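Local coordinates for mycobacterial cidal antitoxin MbcA (Mycobacterium tuberculosis, PDB 6FKG), which neutralises its cognate toxin MbcT, an NAD+ phosphorylase, by blocking access to the toxin active site, at residues S10-A15 with A38-G43. Sequence-based numbering, arbitrary orientation.
Sequences STVSGA and ARWTAG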
ATOM      1  N   SER C  10      23.703  30.061   2.564  1.00 38.44           N
ATOM      2  CA  SER C  10      25.060  30.351   2.116  1.00 44.42           C
ATOM      3  C   SER C  10      25.866  29.058   1.923  1.00 40.90           C
ATOM      4  O   SER C  10      26.611  28.896   0.951  1.00 35.72           O
ATOM      5  CB  SER C  10      25.748  31.277   3.123  1.00 46.88           C
ATOM      6  OG  SER C  10      27.081  31.542   2.743  1.00 60.19           O
ATOM      7  N   THR C  11      25.693  28.120   2.844  1.00 36.13           N
ATOM      8  CA  THR C  11      26.445  26.878   2.798  1.00 36.91           C
ATOM      9  C   THR C  11      25.991  26.000   1.634  1.00 33.90           C
ATOM     10  O   THR C  11      26.816  25.457   0.897  1.00 33.33           O
ATOM     11  CB  THR C  11      26.302  26.105   4.112  1.00 42.56           C
ATOM     12  OG1 THR C  11      26.649  26.975   5.196  1.00 40.35           O
ATOM     13  CG2 THR C  11      27.224  24.886   4.107  1.00 40.84           C
ATOM     14  N   VAL C  12      24.676  25.883   1.464  1.00 32.33           N
ATOM     15  CA  VAL C  12      24.110  25.123   0.351  1.00 33.89           C
ATOM     16  C   VAL C  12      24.500  25.755  -0.985  1.00 38.74           C
ATOM     17  O   VAL C  12      24.895  25.059  -1.926  1.00 34.05           O
ATOM     18  CB  VAL C  12      22.571  25.042   0.448  1.00 35.08           C
ATOM     19  CG1 VAL C  12      21.969  24.455  -0.837  1.00 33.49           C
ATOM     20  CG2 VAL C  12      22.166  24.230   1.661  1.00 32.26           C
ATOM     21  N   SER C  13      24.392  27.078  -1.061  1.00 33.30           N
ATOM     22  CA  SER C  13      24.757  27.793  -2.279  1.00 35.86           C
ATOM     23  C   SER C  13      26.217  27.534  -2.672  1.00 39.45           C
ATOM     24  O   SER C  13      26.534  27.332  -3.853  1.00 36.96           O
ATOM     25  CB  SER C  13      24.509  29.288  -2.097  1.00 32.50           C
ATOM     26  OG  SER C  13      24.804  29.985  -3.283  1.00 38.74           O
ATOM     27  N   GLY C  14      27.106  27.546  -1.682  1.00 33.59           N
ATOM     28  CA  GLY C  14      28.521  27.315  -1.925  1.00 33.38           C
ATOM     29  C   GLY C  14      28.771  25.960  -2.555  1.00 34.68           C
ATOM     30  O   GLY C  14      29.555  25.841  -3.505  1.00 39.01           O
ATOM     31  N   ALA C  15      28.098  24.935  -2.034  1.00 35.70           N
ATOM     32  CA  ALA C  15      28.208  23.588  -2.587  1.00 35.10           C
ATOM     33  C   ALA C  15      27.745  23.553  -4.056  1.00 38.77           C
ATOM     34  O   ALA C  15      28.410  22.965  -4.904  1.00 37.93           O
ATOM     35  CB  ALA C  15      27.404  22.594  -1.741  1.00 33.98           C
ATOM     36  N   ALA C  38      17.425  30.630  -7.016  1.00 41.57           N
ATOM     37  CA  ALA C  38      18.327  31.773  -6.933  1.00 43.67           C
ATOM     38  C   ALA C  38      18.040  32.599  -5.685  1.00 43.70           C
ATOM     39  O   ALA C  38      18.966  32.999  -4.980  1.00 46.68           O
ATOM     40  CB  ALA C  38      18.222  32.652  -8.189  1.00 42.01           C
ATOM     41  N   ARG C  39      16.759  32.841  -5.417  1.00 40.48           N
ATOM     42  CA  ARG C  39      16.339  33.614  -4.249  1.00 40.44           C
ATOM     43  C   ARG C  39      16.634  32.881  -2.937  1.00 45.50           C
ATOM     44  O   ARG C  39      17.130  33.490  -1.986  1.00 43.27           O
ATOM     45  CB  ARG C  39      14.848  33.952  -4.325  1.00 38.55           C
ATOM     46  CG  ARG C  39      14.531  35.056  -5.333  1.00 46.92           C
ATOM     47  CD  ARG C  39      13.044  35.451  -5.319  1.00 50.52           C
ATOM     48  NE  ARG C  39      12.569  35.846  -3.994  1.00 44.34           N
ATOM     49  CZ  ARG C  39      12.721  37.058  -3.463  1.00 46.07           C
ATOM     50  NH1 ARG C  39      13.351  38.016  -4.134  1.00 52.38           N
ATOM     51  NH2 ARG C  39      12.254  37.311  -2.249  1.00 47.53           N
ATOM     52  N   TRP C  40      16.317  31.588  -2.892  1.00 39.17           N
ATOM     53  CA  TRP C  40      16.570  30.784  -1.704  1.00 38.34           C
ATOM     54  C   TRP C  40      18.054  30.805  -1.353  1.00 42.67           C
ATOM     55  O   TRP C  40      18.422  31.047  -0.205  1.00 42.41           O
ATOM     56  CB  TRP C  40      16.094  29.340  -1.905  1.00 35.42           C
ATOM     57  CG  TRP C  40      16.083  28.537  -0.637  1.00 41.36           C
ATOM     58  CD1 TRP C  40      15.021  28.335   0.200  1.00 43.47           C
ATOM     59  CD2 TRP C  40      17.192  27.844  -0.053  1.00 41.45           C
ATOM     60  NE1 TRP C  40      15.402  27.546   1.262  1.00 48.60           N
ATOM     61  CE2 TRP C  40      16.730  27.236   1.131  1.00 45.51           C
ATOM     62  CE3 TRP C  40      18.529  27.675  -0.422  1.00 45.81           C
ATOM     63  CZ2 TRP C  40      17.562  26.469   1.952  1.00 46.99           C
ATOM     64  CZ3 TRP C  40      19.352  26.910   0.392  1.00 52.68           C
ATOM     65  CH2 TRP C  40      18.865  26.321   1.566  1.00 43.61           C
ATOM     66  N   THR C  41      18.909  30.568  -2.349  1.00 40.47           N
ATOM     67  CA  THR C  41      20.345  30.530  -2.105  1.00 41.41           C
ATOM     68  C   THR C  41      20.906  31.917  -1.788  1.00 41.78           C
ATOM     69  O   THR C  41      22.009  32.038  -1.260  1.00 42.46           O
ATOM     70  CB  THR C  41      21.110  29.940  -3.304  1.00 46.35           C
ATOM     71  OG1 THR C  41      20.731  30.627  -4.504  1.00 46.00           O
ATOM     72  CG2 THR C  41      20.815  28.462  -3.445  1.00 44.32           C
ATOM     73  N   ALA C  42      20.147  32.962  -2.117  1.00 41.51           N
ATOM     74  CA  ALA C  42      20.546  34.325  -1.794  1.00 45.05           C
ATOM     75  C   ALA C  42      19.974  34.726  -0.435  1.00 46.54           C
ATOM     76  O   ALA C  42      20.123  35.867  -0.001  1.00 47.29           O
ATOM     77  CB  ALA C  42      20.086  35.300  -2.887  1.00 47.82           C
ATOM     78  N   GLY C  43      19.324  33.775   0.230  1.00 46.64           N
ATOM     79  CA  GLY C  43      18.766  34.004   1.551  1.00 42.82           C
ATOM     80  C   GLY C  43      17.512  34.857   1.556  1.00 47.18           C
ATOM     81  O   GLY C  43      17.104  35.363   2.603  1.00 50.40           O
TER
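Trp-40 and Thr-41, in the last turn of helix 34-41, meet Val-12 and Ser-13 on neighbouring positions of helix 7-19. The indole of Trp-40 leaves its backbone with CG anti to N (chi1 -169°), which carries the six-membered ring across to the other helix. That ring arrives edge first: CZ3 lies 3.7 Å from Val-12 CB, close to the ring plane, and CH2 is 3.9 Å from Val-12 CG2. The branched valine suits this place, because CB and both methyls form a broad apolar surface for the rim of the indole. Elsewhere the indole rests on Val-46, Leu-50 and Leu-55, so the tryptophan joins helix 7-19 to helix 52-65 and the loop before it.

At Thr-41 the helices come close, its CA 5.2 Å from that of Ser-13, and small side chains allow this. Ser-13 CB packs at 3.7 Å against Thr-41 CB, while the threonine methyl CG2 lies between that serine and the edge of the indole, in the ring plane. With chi1 at 52°, Thr-41 OG1 turns back along its own helix to hydrogen-bond with Val-37 O, leaving carbon to face the neighbour. Gly-43 ends the helix in a Schellman motif, its positive phi readily adopted without a side chain; its N bonds to Trp-40 O at 2.9 Å.

Phe-137 of an MbcT chain packs on Thr-11 and Val-12 as well, so Val-12 meets both toxin and tryptophan. No hydrogen bond links the two segments: van der Waals fit alone joins them, with the threonine hydroxyl satisfied within its own helix.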